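Local atomic coordinates of DUF7790 domain-containing protein (Leptospira interrogans serogroup Icterohaemorrhagiae serovar copenhageni, PDB entry 6ULO), a protein that is of unknown function but belongs to a family grouped with the NADP-binding Rossmann folds and is probably anchored to the membrane by a transmembrane helix. Residues A[86-92]-A[190-196]; A[64-70]-A[217-223]; A[26-31]-A[210-214]; A[204-209]-A[239-244]. One frame throughout, in Å; residues are numbered along the deposited sequence. Where two conformers were deposited one is given.

Contacts 1 and 2 lie in one sheet, their centres about 10 Å apart. Strands 86-91 and 66-69 are neighbours there, joined by bonds such as Tyr88 N to Tyr67 O at 2.8 Å, so the four strands run 191-195, 86-91, 66-69, 218-222. Contacts 3 and 4 share helix 203-214, which packs over one face of this sheet; their centres are about 10 Å apart. Contact 3 ties that helix to the end of helix 18-28, and contact 4 ties it to the end of helix 234-241. Ile207 of contact 4 touches Ile194 and Tyr88 of contact 1, while Leu211 of contact 3 rests on Val66 and Val218 of contact 2.

Contact 1: A[86-92]-A[190-196]; sequences FIYLMDF and KILPIRG
Leu192 N gives its proton to Ile87 O at 2.8 Å, and the CA-H of Ile191 leans on the same oxygen. The pattern continues along two parallel strands: Ile87, Leu89 and Asp91 turn both N-H and C=O to segment 190-196, making six backbone bonds, while Tyr88 and Met90 bond to Tyr67 and Gly69 on the next strand. Pro193 fits without losing a bond, because its ring nitrogen faces away from strand 86-91. On one face Ile87 and Ile191 lie side by side, and Leu89 CD1 reaches Ile191 CG2 at 3.8 Å, beneath helices 74-82 and 94-109. On the other, Ile194 holds CG1 between its backbone N and carbonyl carbon (chi1 57°), and its CD1 comes up obliquely to Tyr88 CD1 at 3.5 Å. The Tyr88 hydroxyl goes on to Leu27 O. At one end the extended Lys190 chain crosses the Phe86 ring obliquely, CG 3.6 Å from CD1, and its NZ forms salt bridges with Glu188 and Glu20. At the other, Gly196 CA sits 3.7 Å from Met90 CG, and a water bridges Met90 O and Gly196 O. Strand 191-195 is the sheet's edge, reached from strand 86-91 through a long, largely helical connection; with strand 66-69 beyond, this gives the 3-2-1 half of a Rossmann-like sheet.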
# COMPACT_ATOMS: atom_id res chain seq x y z
N PHE A 86 -6.64 -0.52 10.24
CA PHE A 86 -7.30 -1.17 9.11
C PHE A 86 -6.49 -0.81 7.89
O PHE A 86 -5.84 0.24 7.87
CB PHE A 86 -8.74 -0.68 8.92
CG PHE A 86 -9.62 -0.81 10.14
CD1 PHE A 86 -10.29 -2.01 10.39
CD2 PHE A 86 -9.75 0.21 11.05
CE1 PHE A 86 -11.07 -2.18 11.51
CE2 PHE A 86 -10.55 0.06 12.19
CZ PHE A 86 -11.20 -1.16 12.42
N ILE A 87 -6.51 -1.68 6.89
CA ILE A 87 -5.72 -1.50 5.67
C ILE A 87 -6.62 -1.65 4.45
O ILE A 87 -7.11 -2.75 4.18
CB ILE A 87 -4.56 -2.51 5.58
CG1 ILE A 87 -3.67 -2.46 6.81
CG2 ILE A 87 -3.78 -2.30 4.28
CD1 ILE A 87 -2.61 -3.54 6.84
N TYR A 88 -6.80 -0.56 3.70
CA TYR A 88 -7.38 -0.64 2.36
C TYR A 88 -6.26 -0.77 1.32
O TYR A 88 -5.36 0.08 1.25
CB TYR A 88 -8.19 0.61 2.04
CG TYR A 88 -9.62 0.57 2.52
CD1 TYR A 88 -10.50 -0.43 2.11
CD2 TYR A 88 -10.14 1.63 3.27
CE1 TYR A 88 -11.86 -0.42 2.50
CE2 TYR A 88 -11.50 1.67 3.63
CZ TYR A 88 -12.33 0.65 3.23
OH TYR A 88 -13.64 0.72 3.58
N LEU A 89 -6.32 -1.80 0.51
CA LEU A 89 -5.40 -1.99 -0.62
C LEU A 89 -6.22 -1.69 -1.85
O LEU A 89 -6.97 -2.55 -2.33
CB LEU A 89 -4.82 -3.40 -0.62
CG LEU A 89 -4.07 -3.77 0.66
CD1 LEU A 89 -3.65 -5.21 0.59
CD2 LEU A 89 -2.84 -2.90 0.83
N MET A 90 -6.13 -0.47 -2.34
CA MET A 90 -6.95 -0.02 -3.46
C MET A 90 -6.07 0.04 -4.71
O MET A 90 -5.10 0.80 -4.74
CB MET A 90 -7.53 1.38 -3.21
CG MET A 90 -8.42 1.82 -4.36
SD MET A 90 -8.96 3.57 -4.27
CE MET A 90 -7.51 4.36 -4.91
N ASP A 91 -6.41 -0.73 -5.73
CA ASP A 91 -5.64 -0.71 -6.97
C ASP A 91 -6.58 -0.79 -8.16
O ASP A 91 -7.73 -1.21 -8.05
CB ASP A 91 -4.59 -1.84 -6.97
CG ASP A 91 -3.40 -1.56 -7.88
OD1 ASP A 91 -2.41 -1.00 -7.35
OD2 ASP A 91 -3.45 -1.95 -9.08
N PHE A 92 -6.09 -0.35 -9.31
CA PHE A 92 -6.89 -0.32 -10.53
C PHE A 92 -6.61 -1.48 -11.46
O PHE A 92 -7.26 -1.59 -12.49
CB PHE A 92 -6.70 1.02 -11.26
CG PHE A 92 -7.74 1.30 -12.29
CD1 PHE A 92 -9.08 1.31 -11.97
CD2 PHE A 92 -7.36 1.62 -13.59
CE1 PHE A 92 -10.04 1.61 -12.94
CE2 PHE A 92 -8.32 1.91 -14.56
CZ PHE A 92 -9.65 1.91 -14.21
N LYS A 190 -9.54 -7.13 8.41
CA LYS A 190 -9.16 -5.73 8.41
C LYS A 190 -8.20 -5.36 7.31
O LYS A 190 -7.76 -4.21 7.29
CB LYS A 190 -8.58 -5.35 9.78
CG LYS A 190 -9.57 -5.49 10.93
CD LYS A 190 -8.90 -5.21 12.26
CE LYS A 190 -9.90 -5.16 13.38
NZ LYS A 190 -9.17 -5.11 14.69
N ILE A 191 -7.88 -6.29 6.41
CA ILE A 191 -7.10 -5.98 5.21
C ILE A 191 -8.04 -6.20 4.06
O ILE A 191 -8.53 -7.33 3.86
CB ILE A 191 -5.84 -6.87 5.07
CG1 ILE A 191 -5.05 -6.91 6.37
CG2 ILE A 191 -5.01 -6.34 3.91
CD1 ILE A 191 -3.78 -7.77 6.29
N LEU A 192 -8.33 -5.13 3.32
CA LEU A 192 -9.44 -5.10 2.38
C LEU A 192 -8.93 -4.71 1.01
O LEU A 192 -8.69 -3.52 0.74
CB LEU A 192 -10.54 -4.14 2.83
CG LEU A 192 -11.10 -4.47 4.22
CD1 LEU A 192 -10.61 -3.45 5.22
CD2 LEU A 192 -12.61 -4.47 4.21
N PRO A 193 -8.80 -5.67 0.09
CA PRO A 193 -8.46 -5.32 -1.29
C PRO A 193 -9.68 -4.82 -2.02
O PRO A 193 -10.71 -5.49 -2.04
CB PRO A 193 -7.98 -6.64 -1.89
CG PRO A 193 -8.10 -7.67 -0.84
CD PRO A 193 -8.92 -7.12 0.28
N ILE A 194 -9.58 -3.64 -2.61
CA ILE A 194 -10.72 -3.01 -3.26
C ILE A 194 -10.30 -2.45 -4.61
O ILE A 194 -9.13 -2.08 -4.83
CB ILE A 194 -11.37 -1.93 -2.38
CG1 ILE A 194 -10.38 -0.83 -1.96
CG2 ILE A 194 -12.09 -2.55 -1.19
CD1 ILE A 194 -11.07 0.41 -1.29
N ARG A 195 -11.26 -2.40 -5.52
CA ARG A 195 -11.02 -1.95 -6.89
C ARG A 195 -11.21 -0.44 -6.98
O ARG A 195 -12.31 0.07 -6.74
CB ARG A 195 -12.04 -2.61 -7.81
CG ARG A 195 -11.97 -4.13 -7.85
CD ARG A 195 -13.04 -4.70 -8.80
NE ARG A 195 -14.39 -4.30 -8.38
CZ ARG A 195 -15.10 -4.98 -7.49
NH1 ARG A 195 -14.59 -6.08 -6.94
NH2 ARG A 195 -16.32 -4.56 -7.13
N GLY A 196 -10.17 0.28 -7.37
CA GLY A 196 -10.31 1.71 -7.50
C GLY A 196 -9.14 2.36 -8.20
O GLY A 196 -7.98 2.00 -7.96
O HOH W 1 -5.40 2.79 -7.27

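Contact 2: A[64-70]-A[217-223]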
# COMPACT_ATOMS: atom_id res chain seq x y z
N GLY A 64 -0.57 4.89 13.20
CA GLY A 64 -1.86 4.29 13.47
C GLY A 64 -2.91 4.79 12.48
O GLY A 64 -2.62 5.16 11.33
N ASN A 65 -4.17 4.78 12.94
CA ASN A 65 -5.30 5.15 12.10
C ASN A 65 -5.41 4.24 10.88
O ASN A 65 -4.86 3.13 10.89
CB ASN A 65 -5.25 6.64 11.74
CG ASN A 65 -5.49 7.51 12.97
OD1 ASN A 65 -6.51 7.39 13.64
ND2 ASN A 65 -4.54 8.35 13.29
N VAL A 66 -6.15 4.65 9.85
CA VAL A 66 -6.40 3.77 8.71
C VAL A 66 -5.28 3.90 7.68
O VAL A 66 -4.71 4.98 7.48
CB VAL A 66 -7.81 4.03 8.11
CG1 VAL A 66 -8.07 3.19 6.87
CG2 VAL A 66 -8.86 3.77 9.19
N TYR A 67 -4.96 2.81 6.99
CA TYR A 67 -3.96 2.81 5.93
C TYR A 67 -4.69 2.67 4.60
O TYR A 67 -5.57 1.80 4.49
CB TYR A 67 -3.04 1.58 6.13
CG TYR A 67 -1.91 1.54 5.14
CD1 TYR A 67 -0.64 1.96 5.51
CD2 TYR A 67 -2.10 1.12 3.83
CE1 TYR A 67 0.42 1.95 4.61
CE2 TYR A 67 -1.04 1.11 2.93
CZ TYR A 67 0.22 1.53 3.34
OH TYR A 67 1.27 1.54 2.46
N VAL A 68 -4.31 3.47 3.58
CA VAL A 68 -4.80 3.29 2.20
C VAL A 68 -3.59 3.23 1.29
O VAL A 68 -2.72 4.10 1.37
CB VAL A 68 -5.69 4.47 1.77
CG1 VAL A 68 -6.16 4.28 0.33
CG2 VAL A 68 -6.85 4.63 2.78
N GLY A 69 -3.51 2.23 0.41
CA GLY A 69 -2.38 2.20 -0.51
C GLY A 69 -2.64 1.48 -1.80
O GLY A 69 -3.41 0.51 -1.86
N VAL A 70 -1.98 1.97 -2.86
CA VAL A 70 -1.89 1.26 -4.13
C VAL A 70 -0.83 0.16 -4.00
O VAL A 70 0.02 0.19 -3.11
CB VAL A 70 -1.56 2.22 -5.29
CG1 VAL A 70 -2.57 3.38 -5.33
CG2 VAL A 70 -0.13 2.72 -5.20
N LYS A 217 -10.14 7.94 10.75
CA LYS A 217 -9.29 8.85 9.99
C LYS A 217 -8.21 8.06 9.26
O LYS A 217 -7.79 7.00 9.73
CB LYS A 217 -8.56 9.83 10.94
CG LYS A 217 -9.55 10.72 11.71
CD LYS A 217 -8.86 11.75 12.60
CE LYS A 217 -9.87 12.80 13.13
NZ LYS A 217 -10.14 13.85 12.08
N VAL A 218 -7.74 8.62 8.13
CA VAL A 218 -6.59 8.06 7.43
C VAL A 218 -5.32 8.49 8.15
O VAL A 218 -5.13 9.68 8.44
CB VAL A 218 -6.55 8.52 5.96
CG1 VAL A 218 -5.29 8.01 5.26
CG2 VAL A 218 -7.79 8.08 5.24
N GLY A 219 -4.45 7.51 8.44
CA GLY A 219 -3.11 7.79 8.94
C GLY A 219 -2.02 7.83 7.90
O GLY A 219 -1.06 8.61 8.03
N ILE A 220 -2.14 6.98 6.88
CA ILE A 220 -1.16 6.93 5.80
C ILE A 220 -1.91 6.68 4.50
O ILE A 220 -2.77 5.79 4.44
CB ILE A 220 -0.14 5.79 6.00
CG1 ILE A 220 0.74 6.03 7.24
CG2 ILE A 220 0.75 5.65 4.72
CD1 ILE A 220 1.67 4.91 7.55
N ILE A 221 -1.56 7.43 3.45
CA ILE A 221 -1.93 7.05 2.10
C ILE A 221 -0.66 6.88 1.28
O ILE A 221 0.20 7.78 1.24
CB ILE A 221 -2.97 8.01 1.47
CG1 ILE A 221 -3.45 7.45 0.14
CG2 ILE A 221 -2.44 9.46 1.35
CD1 ILE A 221 -4.74 8.07 -0.34
N TYR A 222 -0.50 5.71 0.66
CA TYR A 222 0.70 5.36 -0.11
C TYR A 222 0.36 5.34 -1.59
O TYR A 222 -0.55 4.62 -2.02
CB TYR A 222 1.22 4.00 0.36
CG TYR A 222 2.27 3.37 -0.57
CD1 TYR A 222 3.63 3.75 -0.52
CD2 TYR A 222 1.90 2.41 -1.50
CE1 TYR A 222 4.56 3.15 -1.36
CE2 TYR A 222 2.85 1.80 -2.32
CZ TYR A 222 4.17 2.18 -2.25
OH TYR A 222 5.07 1.59 -3.09
N PHE A 223 1.10 6.12 -2.37
CA PHE A 223 0.91 6.24 -3.81
C PHE A 223 1.98 5.55 -4.63
O PHE A 223 1.90 5.61 -5.85
CB PHE A 223 0.87 7.70 -4.25
CG PHE A 223 -0.28 8.48 -3.66
CD1 PHE A 223 -1.60 8.04 -3.77
CD2 PHE A 223 -0.04 9.70 -3.00
CE1 PHE A 223 -2.65 8.81 -3.25
CE2 PHE A 223 -1.10 10.46 -2.49
CZ PHE A 223 -2.39 10.02 -2.62
O HOH W 2 -8.99 6.51 13.05
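The Tyr222 ring has Val70 O at its edge, in the ring plane and 3.3 Å from CD2, with Gly69 CA also near that plane. The Tyr67 ring meets Ile220 obliquely, its CE1 3.7 Å from CG2. These strands, 66-69 and 218-222, are the first and fourth of a Rossmann-like parallel sheet, the place where its two halves meet. The two tyrosines lie side by side, pointing the same way; with Tyr67 CG anti to the backbone N (chi1 -176°), its OH comes to 3.2 Å from Tyr222 CB. Both hydroxyls find partners beyond the strands: Asn75 for Tyr67, Glu50 and Gln74 for Tyr222. Asn75 also bonds to Val70 O, so a single side chain holds both the Tyr67 hydroxyl and the carbonyl at the Tyr222 edge. On the opposite face Val68 and Ile221 pack flank to flank, and helix 203-214 covers Val66, Val68 and Val218 through Leu211 and Ile207.

Pairing is regular from Tyr67 onward, but before it a beta bulge shifts the register by one residue, and the side chains of Val66 and Val218 diverge. Two amides share Val66 O at the bulge: Gly219 N at 2.7 Å, and Ile220 N more weakly at 3.3 Å. Gly219 CA, in turn, aims a nearly straight C-H at Gly64 O. Just outside the strands a water closes the end of the pair, donating to Asn65 OD1 at 2.7 Å and accepting from Lys217 N at 2.9 Å.

Contact 3: A[26-31]-A[210-214]; sequences KLKETP and TLKKI
Thr30 and Thr210 bring their CA atoms to 6.3 Å where helix 18-28 has just ended, Glu29 having left the helical conformation, and passes the last turn of helix 203-214. The two threonine side chains cross at about a right angle, and their OG1 atoms lie 2.7 Å apart, close enough for a hydrogen bond, though Gly206 O competes for the Thr210 proton. A water 2.8 Å from Thr210 OG1 donates to Lys26 O, linking the Lys26 carbonyl to the Thr210 hydroxyl. Beside the threonines, Leu27 CD2 rests against both Leu211 CD2, at 3.8 Å, and Ile214 CD1, at 3.9 Å. Farther out, Lys26 sends CG away from its backbone N (chi1 180°) and lays its stem across Ile214; the 3.5 Å between Lys26 CG and Ile214 CG2 looks tight but is doubtful, since Lys26 was modelled in two conformers. The Lys26 and Lys213 side chains cross at about a right angle, CE against CG. Apolar carbons and a buried hydroxyl pair thus both lie against strands 86-91 and 191-195, while the lysines lend the rim the aliphatic carbon of their stems.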
# COMPACT_ATOMS: atom_id res chain seq x y z
N LYS A 26 -18.89 -2.50 7.51
CA LYS A 26 -19.01 -1.22 6.83
C LYS A 26 -17.83 -0.97 5.89
O LYS A 26 -18.00 -0.51 4.75
CB LYS A 26 -19.12 -0.15 7.92
CG LYS A 26 -19.25 1.24 7.43
CD LYS A 26 -20.51 1.42 6.61
CE LYS A 26 -20.63 2.86 6.13
NZ LYS A 26 -21.68 2.98 5.10
N LEU A 27 -16.60 -1.27 6.35
CA LEU A 27 -15.44 -1.09 5.49
C LEU A 27 -15.54 -1.96 4.25
O LEU A 27 -15.20 -1.52 3.15
CB LEU A 27 -14.17 -1.43 6.26
CG LEU A 27 -13.82 -0.48 7.40
CD1 LEU A 27 -12.66 -1.05 8.21
CD2 LEU A 27 -13.44 0.91 6.88
N LYS A 28 -16.02 -3.19 4.41
CA LYS A 28 -16.09 -4.12 3.29
C LYS A 28 -17.07 -3.65 2.22
O LYS A 28 -16.91 -3.97 1.04
CB LYS A 28 -16.54 -5.49 3.77
CG LYS A 28 -15.55 -6.36 4.41
CD LYS A 28 -16.21 -7.75 4.58
CE LYS A 28 -16.71 -8.29 3.23
NZ LYS A 28 -17.69 -9.45 3.33
N GLU A 29 -18.12 -2.93 2.63
CA GLU A 29 -19.14 -2.53 1.66
C GLU A 29 -18.86 -1.18 1.01
O GLU A 29 -19.70 -0.69 0.26
CB GLU A 29 -20.54 -2.58 2.27
CG GLU A 29 -20.81 -1.45 3.23
CD GLU A 29 -22.17 -1.56 3.95
OE1 GLU A 29 -22.99 -2.43 3.59
OE2 GLU A 29 -22.40 -0.76 4.88
N THR A 30 -17.67 -0.61 1.22
CA THR A 30 -17.39 0.68 0.60
C THR A 30 -17.47 0.57 -0.93
O THR A 30 -17.14 -0.46 -1.51
CB THR A 30 -16.00 1.18 1.07
OG1 THR A 30 -15.91 2.60 0.95
CG2 THR A 30 -14.81 0.47 0.35
N PRO A 31 -17.96 1.61 -1.61
CA PRO A 31 -18.18 1.48 -3.06
C PRO A 31 -16.89 1.23 -3.83
O PRO A 31 -15.84 1.80 -3.53
CB PRO A 31 -18.83 2.81 -3.46
CG PRO A 31 -19.20 3.51 -2.19
CD PRO A 31 -18.50 2.87 -1.04
N THR A 210 -16.90 6.56 3.81
CA THR A 210 -17.03 5.44 4.72
C THR A 210 -16.35 5.73 6.04
O THR A 210 -16.92 5.51 7.12
CB THR A 210 -16.42 4.20 4.07
OG1 THR A 210 -17.24 3.78 2.96
CG2 THR A 210 -16.28 3.06 5.09
N LEU A 211 -15.13 6.25 5.99
CA LEU A 211 -14.39 6.55 7.21
C LEU A 211 -15.07 7.65 8.01
O LEU A 211 -15.16 7.56 9.24
CB LEU A 211 -12.96 6.94 6.87
CG LEU A 211 -12.13 5.78 6.30
CD1 LEU A 211 -10.66 6.17 6.12
CD2 LEU A 211 -12.21 4.51 7.17
N LYS A 212 -15.59 8.68 7.32
CA LYS A 212 -16.37 9.71 8.02
C LYS A 212 -17.58 9.11 8.75
O LYS A 212 -17.88 9.47 9.90
CB LYS A 212 -16.78 10.81 7.05
CG LYS A 212 -15.60 11.74 6.76
CD LYS A 212 -15.89 12.68 5.61
CE LYS A 212 -14.80 13.71 5.48
NZ LYS A 212 -15.03 14.65 4.35
N LYS A 213 -18.26 8.17 8.10
CA LYS A 213 -19.46 7.59 8.69
C LYS A 213 -19.12 6.82 9.96
O LYS A 213 -19.90 6.83 10.92
CB LYS A 213 -20.18 6.69 7.67
CG LYS A 213 -21.46 6.02 8.19
CD LYS A 213 -22.46 7.05 8.72
CE LYS A 213 -23.85 6.44 8.94
NZ LYS A 213 -24.75 7.29 9.78
N ILE A 214 -17.97 6.15 10.00
CA ILE A 214 -17.61 5.37 11.19
C ILE A 214 -16.73 6.15 12.15
O ILE A 214 -16.28 5.58 13.15
CB ILE A 214 -16.95 4.03 10.82
CG1 ILE A 214 -15.60 4.23 10.13
CG2 ILE A 214 -17.92 3.21 9.96
CD1 ILE A 214 -14.81 2.93 9.89
O HOH W 3 -19.10 1.73 3.40

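Contact 4: A[204-209]-A[239-244]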
# COMPACT_ATOMS: atom_id res chain seq x y z
N LEU A 204 -12.16 6.14 -4.23
CA LEU A 204 -11.35 6.89 -3.28
C LEU A 204 -12.20 7.91 -2.52
O LEU A 204 -12.03 8.08 -1.29
CB LEU A 204 -10.14 7.49 -4.00
CG LEU A 204 -9.06 8.15 -3.13
CD1 LEU A 204 -8.55 7.20 -2.03
CD2 LEU A 204 -7.93 8.59 -4.04
N THR A 205 -13.15 8.55 -3.21
CA THR A 205 -14.12 9.38 -2.51
C THR A 205 -14.93 8.55 -1.53
O THR A 205 -15.18 8.97 -0.39
CB THR A 205 -15.03 10.09 -3.51
OG1 THR A 205 -14.31 11.19 -4.05
CG2 THR A 205 -16.30 10.65 -2.83
N GLY A 206 -15.28 7.32 -1.94
CA GLY A 206 -16.06 6.43 -1.09
C GLY A 206 -15.32 6.06 0.18
O GLY A 206 -15.94 5.91 1.23
N ILE A 207 -13.99 5.90 0.11
CA ILE A 207 -13.23 5.59 1.32
C ILE A 207 -13.40 6.72 2.32
O ILE A 207 -13.64 6.49 3.51
CB ILE A 207 -11.75 5.35 1.01
CG1 ILE A 207 -11.57 4.02 0.28
CG2 ILE A 207 -10.92 5.39 2.27
CD1 ILE A 207 -10.12 3.86 -0.25
N GLY A 208 -13.27 7.96 1.85
CA GLY A 208 -13.42 9.08 2.77
C GLY A 208 -14.81 9.13 3.38
O GLY A 208 -14.97 9.39 4.58
N ASN A 209 -15.84 8.85 2.57
CA ASN A 209 -17.20 8.88 3.11
C ASN A 209 -17.43 7.75 4.10
O ASN A 209 -18.07 7.94 5.14
CB ASN A 209 -18.22 8.81 1.98
CG ASN A 209 -18.21 10.06 1.14
OD1 ASN A 209 -17.80 11.13 1.59
ND2 ASN A 209 -18.68 9.94 -0.08
N SER A 239 -11.24 13.74 -4.10
CA SER A 239 -11.19 12.58 -3.22
C SER A 239 -10.17 12.76 -2.10
O SER A 239 -10.44 12.38 -0.96
CB SER A 239 -10.99 11.27 -3.99
OG SER A 239 -9.77 11.30 -4.68
N ILE A 240 -9.00 13.37 -2.38
CA ILE A 240 -8.03 13.59 -1.31
C ILE A 240 -8.55 14.62 -0.31
O ILE A 240 -8.40 14.44 0.91
CB ILE A 240 -6.64 13.93 -1.86
CG1 ILE A 240 -6.15 12.81 -2.80
CG2 ILE A 240 -5.66 14.19 -0.71
CD1 ILE A 240 -5.95 11.50 -2.14
N LEU A 241 -9.19 15.70 -0.79
CA LEU A 241 -9.76 16.67 0.13
C LEU A 241 -10.83 16.06 1.01
O LEU A 241 -11.05 16.52 2.13
CB LEU A 241 -10.33 17.86 -0.65
CG LEU A 241 -9.30 18.99 -0.76
CD1 LEU A 241 -8.01 18.60 -1.48
CD2 LEU A 241 -9.94 20.21 -1.39
N ASN A 242 -11.53 15.04 0.50
CA ASN A 242 -12.61 14.41 1.24
C ASN A 242 -12.13 13.42 2.30
O ASN A 242 -12.93 12.97 3.12
CB ASN A 242 -13.55 13.70 0.25
CG ASN A 242 -14.80 13.20 0.90
OD1 ASN A 242 -15.55 13.98 1.53
ND2 ASN A 242 -15.06 11.90 0.75
N LEU A 243 -10.85 13.08 2.32
CA LEU A 243 -10.38 12.10 3.31
C LEU A 243 -10.35 12.74 4.69
O LEU A 243 -9.78 13.84 4.85
CB LEU A 243 -8.97 11.62 2.99
CG LEU A 243 -8.81 10.77 1.72
CD1 LEU A 243 -7.32 10.52 1.47
CD2 LEU A 243 -9.58 9.43 1.83
N PRO A 244 -10.92 12.09 5.71
CA PRO A 244 -10.70 12.52 7.09
C PRO A 244 -9.29 12.10 7.50
O PRO A 244 -8.86 10.98 7.22
CB PRO A 244 -11.76 11.74 7.87
CG PRO A 244 -11.94 10.49 7.08
CD PRO A 244 -11.74 10.86 5.63
O HOH W 4 -12.30 10.56 0.04
O HOH W 5 -18.48 13.95 1.93
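Thr205 OG1 of helix 203-214 lies 3.3 Å from Ser239 CB, near the end of helix 234-241; in the Rossmann-like fold these two helices lie on the same face of the sheet, before and after strand 218-222. The backbone of Gly208 comes within 4.3 Å, CA to CA, of Leu243 just after the second helix. The apolar contacts are Leu204 CD2 on Ile240 CD1 and Leu243 CD2 on Gly208 CA; Leu243 also reaches Val218 and Ile221 of the sheet. Pro244 CD makes plain van der Waals contact with Gly208 O.

The polar contacts centre on Asn242, whose CG stands anti to its backbone N (chi1 -171°), directing the amide at the neighbouring helix. Its ND2 bonds to Asn209 OD1 at 3.0 Å, coming from above the carbonyl, 62° out of its plane, and the two amides are turned 76° against each other. Asn242 OD1 accepts from Lys212 NZ, so the amide is held at both ends by one helix.

Two waters add to these bonds. One accepts from Asn242 ND2 at 3.1 Å and lies 2.8 Å from both Leu204 O and Ser239 O. The second donates to both amide oxygens, Asn209 OD1 at 2.9 Å and Asn242 OD1 at 3.0 Å.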